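Local coordinates for sulfur oxidation protein SOXB (PDB 2WDD) that probably hydrolyses the sulfur-sulfur bond of cysteine S-thiosulfonate in the Sox sulfur oxidation pathway, with a two-manganese centre, at residues Y26-L31 and L317-G322; F470-V475 and V489-R494. All coordinates share one frame; numbering follows the deposited sequence. Where two conformers were deposited one is given.

Two antiparallel strand pairings in one chain illustrate a contrast: strands distant in sequence that meet with a bulge, against strands close in sequence that pair in regular register beside a tight turn. Interaction 1 joins the first strand, 29-34, to strand 311-320, and closes before interaction 2 opens. Interaction 2 is local: strands 472-476 and 489-491 are separated by a short excursion within the C-terminal domain of the 5'-nucleotidase family. The contacts share no strand and belong to different sheets. The centres of interactions 1 and 2 are about 54 Å apart, and the nearest atoms of interactions 1 and 2 about 37 Å apart. Both lie away from the manganese site; each joins neighbouring strands of its own sheet.

Interaction 1. Residues Y26-L31 and L317-G322; sequences YGDATL and LKLWKG
Y26 holds CG anti to its backbone N (chi1 -176°), and K318 runs extended beyond CG, which lets the lysine chain pass over one face of the tyrosine ring at about a right angle. Beside this crossing lies a classic beta bulge, where D28 and A29 both face L317 at the start of the first strand. The carbonyl O of L317 takes two amides: D28 N at 2.8 Å, tilted 27° from the carbonyl plane, and A29 N in a weak bond of 3.4 Å. In return L317 N reaches A29 O at 2.8 Å, nearly straight.

The bulge also brings the D28 side chain into the pairing. D28 CG lies beside its backbone N (chi1 -50°), and D28 OD2 accepts from L319 N at 2.9 Å, nearly along its C-O axis; a carboxylate oxygen does the work a main-chain carbonyl would do in a regular sheet. A water donates to the same OD2 and to L319 O, closing a small bridge around that residue. G27 precedes the bulge with a positive phi; a CB there would clash with L317 O, whereas the bare G27 CA lies close to that oxygen, and K318 CG packs against this CA.

On the buried face, L31 and L317 meet through their CD1 methyls, and A29 shares this side; V207 and L212, from strands 202-207 and 210-217 of a second sheet, touch A29 and L31, respectively, so this face packs sheet against sheet. Strand 311-320 lies between strands 29-34 and 323-333 in its mixed sheet, and the Y26 side chain also touches N326 and R328 of strand 323-333. At the exposed end of the crossing, one water accepts from K318 NZ at 2.8 Å and hydrogen-bonds Y26 OH at 3.0 Å.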
loop_
_atom_site.group_PDB
_atom_site.type_symbol
_atom_site.label_atom_id
_atom_site.label_comp_id
_atom_site.label_asym_id
_atom_site.label_seq_id
_atom_site.Cartn_x
_atom_site.Cartn_y
_atom_site.Cartn_z
ATOM N N TYR A 26 -12.588 -17.550 20.350
ATOM C CA TYR A 26 -12.819 -18.432 19.215
ATOM C C TYR A 26 -11.521 -19.103 18.796
ATOM O O TYR A 26 -10.529 -18.431 18.525
ATOM C CB TYR A 26 -13.396 -17.672 18.014
ATOM C CG TYR A 26 -13.739 -18.575 16.840
ATOM C CD1 TYR A 26 -15.040 -19.025 16.639
ATOM C CD2 TYR A 26 -12.756 -19.012 15.958
ATOM C CE1 TYR A 26 -15.354 -19.873 15.587
ATOM C CE2 TYR A 26 -13.062 -19.856 14.897
ATOM C CZ TYR A 26 -14.361 -20.277 14.713
ATOM O OH TYR A 26 -14.677 -21.100 13.654
ATOM N N GLY A 27 -11.537 -20.429 18.742
ATOM C CA GLY A 27 -10.410 -21.205 18.267
ATOM C C GLY A 27 -9.208 -21.414 19.166
ATOM O O GLY A 27 -9.239 -21.148 20.375
ATOM N N ASP A 28 -8.144 -21.910 18.541
ATOM C CA ASP A 28 -6.902 -22.263 19.209
ATOM C C ASP A 28 -5.817 -21.204 19.102
ATOM O O ASP A 28 -4.912 -21.153 19.936
ATOM C CB ASP A 28 -6.366 -23.556 18.601
ATOM C CG ASP A 28 -7.417 -24.649 18.540
ATOM O OD1 ASP A 28 -7.835 -25.113 19.620
ATOM O OD2 ASP A 28 -7.828 -25.044 17.426
ATOM N N ALA A 29 -5.872 -20.403 18.045
ATOM C CA ALA A 29 -4.839 -19.399 17.822
ATOM C C ALA A 29 -5.450 -18.141 17.247
ATOM O O ALA A 29 -6.441 -18.191 16.518
ATOM C CB ALA A 29 -3.779 -19.939 16.867
ATOM N N THR A 30 -4.838 -17.011 17.560
ATOM C CA THR A 30 -5.310 -15.751 17.024
ATOM C C THR A 30 -4.155 -15.036 16.370
ATOM O O THR A 30 -3.099 -14.875 16.978
ATOM C CB THR A 30 -5.923 -14.864 18.098
ATOM O OG1 THR A 30 -7.082 -15.515 18.638
ATOM C CG2 THR A 30 -6.329 -13.506 17.498
ATOM N N LEU A 31 -4.379 -14.574 15.145
ATOM C CA LEU A 31 -3.380 -13.789 14.429
ATOM C C LEU A 31 -3.876 -12.341 14.407
ATOM O O LEU A 31 -5.040 -12.070 14.079
ATOM C CB LEU A 31 -3.184 -14.312 13.002
ATOM C CG LEU A 31 -2.963 -15.823 12.833
ATOM C CD1 LEU A 31 -2.774 -16.173 11.375
ATOM C CD2 LEU A 31 -1.759 -16.276 13.661
ATOM N N LEU A 317 -8.278 -18.904 14.531
ATOM C CA LEU A 317 -8.245 -20.179 13.844
ATOM C C LEU A 317 -8.599 -21.388 14.695
ATOM O O LEU A 317 -8.008 -21.607 15.761
ATOM C CB LEU A 317 -6.848 -20.434 13.267
ATOM C CG LEU A 317 -6.227 -19.307 12.440
ATOM C CD1 LEU A 317 -4.787 -19.647 12.054
ATOM C CD2 LEU A 317 -7.088 -19.040 11.213
ATOM N N LYS A 318 -9.497 -22.222 14.175
ATOM C CA LYS A 318 -9.766 -23.513 14.791
ATOM C C LYS A 318 -8.941 -24.462 13.930
ATOM O O LYS A 318 -9.205 -24.622 12.738
ATOM C CB LYS A 318 -11.238 -23.895 14.647
ATOM C CG LYS A 318 -12.095 -23.453 15.786
ATOM C CD LYS A 318 -13.497 -23.997 15.604
ATOM C CE LYS A 318 -14.383 -23.649 16.777
ATOM N NZ LYS A 318 -15.774 -24.119 16.520
ATOM N N LEU A 319 -7.924 -25.075 14.514
ATOM C CA LEU A 319 -7.058 -25.943 13.745
ATOM C C LEU A 319 -7.464 -27.403 13.869
ATOM O O LEU A 319 -8.192 -27.779 14.796
ATOM C CB LEU A 319 -5.605 -25.794 14.223
ATOM C CG LEU A 319 -5.059 -24.359 14.282
ATOM C CD1 LEU A 319 -3.652 -24.337 14.877
ATOM C CD2 LEU A 319 -5.069 -23.737 12.901
ATOM N N TRP A 320 -6.974 -28.206 12.933
ATOM C CA TRP A 320 -7.102 -29.656 12.985
ATOM C C TRP A 320 -5.790 -30.263 12.511
ATOM O O TRP A 320 -4.896 -29.546 12.037
ATOM C CB TRP A 320 -8.322 -30.184 12.222
ATOM C CG TRP A 320 -8.216 -30.185 10.724
ATOM C CD1 TRP A 320 -8.353 -29.105 9.887
ATOM C CD2 TRP A 320 -8.041 -31.328 9.873
ATOM N NE1 TRP A 320 -8.251 -29.510 8.576
ATOM C CE2 TRP A 320 -8.071 -30.868 8.538
ATOM C CE3 TRP A 320 -7.894 -32.702 10.108
ATOM C CZ2 TRP A 320 -7.933 -31.729 7.441
ATOM C CZ3 TRP A 320 -7.734 -33.554 9.015
ATOM C CH2 TRP A 320 -7.778 -33.068 7.701
ATOM N N LYS A 321 -5.645 -31.571 12.677
ATOM C CA LYS A 321 -4.403 -32.239 12.316
ATOM C C LYS A 321 -3.873 -31.893 10.928
ATOM O O LYS A 321 -2.658 -31.826 10.729
ATOM C CB LYS A 321 -4.532 -33.757 12.482
ATOM C CG LYS A 321 -4.119 -34.546 11.245
ATOM C CD LYS A 321 -4.127 -36.048 11.508
ATOM C CE LYS A 321 -3.233 -36.419 12.688
ATOM N NZ LYS A 321 -3.315 -37.874 13.024
ATOM N N GLY A 322 -4.770 -31.682 9.968
ATOM C CA GLY A 322 -4.386 -31.409 8.597
ATOM C C GLY A 322 -4.582 -30.000 8.057
ATOM O O GLY A 322 -4.475 -29.797 6.851
HETATM O O HOH W 1 -16.939 -22.904 14.296
HETATM O O HOH W 2 -9.636 -26.912 17.027
#

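Interaction 2. Residues F470-V475 and V489-R494; sequences FGLRYV and VEVGGR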
loop_
_atom_site.group_PDB
_atom_site.type_symbol
_atom_site.label_atom_id
_atom_site.label_comp_id
_atom_site.label_asym_id
_atom_site.label_seq_id
_atom_site.Cartn_x
_atom_site.Cartn_y
_atom_site.Cartn_z
ATOM N N PHE A 470 -0.697 14.774 -15.735
ATOM C CA PHE A 470 -1.322 16.086 -15.751
ATOM C C PHE A 470 -0.864 16.821 -16.999
ATOM O O PHE A 470 0.337 16.880 -17.279
ATOM C CB PHE A 470 -0.924 16.870 -14.509
ATOM C CG PHE A 470 -1.650 18.170 -14.367
ATOM C CD1 PHE A 470 -3.033 18.202 -14.236
ATOM C CD2 PHE A 470 -0.952 19.360 -14.382
ATOM C CE1 PHE A 470 -3.701 19.405 -14.133
ATOM C CE2 PHE A 470 -1.623 20.573 -14.266
ATOM C CZ PHE A 470 -2.987 20.592 -14.145
ATOM N N GLY A 471 -1.817 17.364 -17.755
ATOM C CA GLY A 471 -1.521 18.061 -19.000
ATOM C C GLY A 471 -1.974 17.269 -20.214
ATOM O O GLY A 471 -1.911 17.738 -21.350
ATOM N N LEU A 472 -2.448 16.058 -19.966
ATOM C CA LEU A 472 -2.891 15.170 -21.020
ATOM C C LEU A 472 -4.293 14.645 -20.704
ATOM O O LEU A 472 -4.725 14.640 -19.541
ATOM C CB LEU A 472 -1.877 14.005 -21.087
ATOM C CG LEU A 472 -2.132 12.688 -21.801
ATOM C CD1 LEU A 472 -0.787 12.067 -22.156
ATOM C CD2 LEU A 472 -2.926 11.768 -20.900
ATOM N N ARG A 473 -5.000 14.242 -21.752
ATOM C CA ARG A 473 -6.326 13.641 -21.645
ATOM C C ARG A 473 -6.329 12.447 -22.598
ATOM O O ARG A 473 -5.669 12.485 -23.642
ATOM C CB ARG A 473 -7.417 14.636 -22.062
ATOM C CG ARG A 473 -7.880 15.552 -20.946
ATOM C CD ARG A 473 -8.764 16.680 -21.465
ATOM N NE ARG A 473 -9.984 16.195 -22.105
ATOM C CZ ARG A 473 -11.182 16.185 -21.526
ATOM N NH1 ARG A 473 -11.324 16.617 -20.280
ATOM N NH2 ARG A 473 -12.241 15.737 -22.191
ATOM N N TYR A 474 -7.035 11.383 -22.240
ATOM C CA TYR A 474 -7.087 10.212 -23.101
ATOM C C TYR A 474 -8.311 9.359 -22.833
ATOM O O TYR A 474 -9.056 9.595 -21.875
ATOM C CB TYR A 474 -5.801 9.367 -22.983
ATOM C CG TYR A 474 -5.603 8.629 -21.663
ATOM C CD1 TYR A 474 -5.790 7.254 -21.578
ATOM C CD2 TYR A 474 -5.108 9.289 -20.536
ATOM C CE1 TYR A 474 -5.549 6.556 -20.396
ATOM C CE2 TYR A 474 -4.873 8.603 -19.345
ATOM C CZ TYR A 474 -5.109 7.240 -19.274
ATOM O OH TYR A 474 -4.903 6.569 -18.078
ATOM N N VAL A 475 -8.550 8.417 -23.737
ATOM C CA VAL A 475 -9.641 7.473 -23.613
ATOM C C VAL A 475 -8.990 6.128 -23.351
ATOM O O VAL A 475 -8.008 5.763 -24.011
ATOM C CB VAL A 475 -10.507 7.419 -24.890
ATOM C CG1 VAL A 475 -11.545 6.325 -24.780
ATOM C CG2 VAL A 475 -11.174 8.762 -25.136
ATOM N N VAL A 489 -5.419 10.474 -27.461
ATOM C CA VAL A 489 -4.559 11.209 -26.546
ATOM C C VAL A 489 -4.447 12.652 -26.993
ATOM O O VAL A 489 -4.159 12.924 -28.158
ATOM C CB VAL A 489 -3.154 10.593 -26.429
ATOM C CG1 VAL A 489 -2.330 11.360 -25.389
ATOM C CG2 VAL A 489 -3.224 9.109 -26.091
ATOM N N GLU A 490 -4.643 13.575 -26.059
ATOM C CA GLU A 490 -4.505 14.997 -26.361
ATOM C C GLU A 490 -3.626 15.608 -25.294
ATOM O O GLU A 490 -3.740 15.264 -24.117
ATOM C CB GLU A 490 -5.863 15.706 -26.344
ATOM C CG GLU A 490 -6.838 15.237 -27.404
ATOM C CD GLU A 490 -8.122 16.043 -27.405
ATOM O OE1 GLU A 490 -8.619 16.371 -26.305
ATOM O OE2 GLU A 490 -8.630 16.355 -28.504
ATOM N N VAL A 491 -2.757 16.517 -25.709
ATOM C CA VAL A 491 -1.878 17.222 -24.795
ATOM C C VAL A 491 -2.151 18.709 -24.974
ATOM O O VAL A 491 -2.041 19.232 -26.084
ATOM C CB VAL A 491 -0.390 16.904 -25.067
ATOM C CG1 VAL A 491 0.503 17.756 -24.177
ATOM C CG2 VAL A 491 -0.100 15.413 -24.855
ATOM N N GLY A 492 -2.516 19.383 -23.888
ATOM C CA GLY A 492 -2.803 20.807 -23.939
ATOM C C GLY A 492 -3.885 21.155 -24.948
ATOM O O GLY A 492 -3.760 22.129 -25.696
ATOM N N GLY A 493 -4.942 20.349 -24.978
ATOM C CA GLY A 493 -6.065 20.562 -25.873
ATOM C C GLY A 493 -5.831 20.263 -27.344
ATOM O O GLY A 493 -6.733 20.443 -28.162
ATOM N N ARG A 494 -4.635 19.795 -27.687
ATOM C CA ARG A 494 -4.314 19.479 -29.077
ATOM C C ARG A 494 -4.039 17.986 -29.227
ATOM O O ARG A 494 -3.493 17.355 -28.322
ATOM C CB ARG A 494 -3.080 20.268 -29.529
ATOM C CG ARG A 494 -3.395 21.500 -30.372
ATOM C CD ARG A 494 -2.157 22.000 -31.110
ATOM N NE ARG A 494 -1.152 22.543 -30.199
ATOM C CZ ARG A 494 0.038 22.995 -30.584
ATOM N NH1 ARG A 494 0.379 22.972 -31.867
ATOM N NH2 ARG A 494 0.891 23.472 -29.686
#
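The flat guanidinium of R473, in the conformer given, has E490 OE1 at its edge, near its plane, but the approach is loose: R473 NE and E490 OE1 stand 4.4 Å apart, beyond a salt bridge. Because R473 takes a second conformer, any attraction between the two charges is doubtful. The end of the Y474 side chain leads away from strand 489-491, and Y474 CB touches V489 CG2 at 4.0 Å; the Y474 side chain also touches L377, V466 and V548.

Between these side chains the backbones pair in regular antiparallel fashion. R473 and E490 form a hydrogen-bonded pair, with R473 N to E490 O at 2.9 Å, in the carbonyl plane, and E490 N to R473 O at 2.8 Å. L472 and V491 follow as a non-hydrogen-bonded pair. On their buried face, L472 reaches diagonally past its direct partner: its CD1 lies 3.7 Å from V489 CG1, as against 4.4 Å from V491 CG2. L472 CG, anti to the backbone N (chi1 164°), itself lies 3.8 Å from V489 CG1. Helix 439-453 closes over this leucine through I442 and L446.

At the far end G471 O accepts from G492 N at 3.1 Å, nearly along the carbonyl axis, while V491 CA offers it a C-H contact. G492 and G493 both have positive phi and occupy the middle of a turn in which V491 and R494 bond each other's N and O. These are the marks of a two-residue beta hairpin with a type I' turn, here reversing strand 489-491 into strand 494-495 at the margin of a mixed sheet.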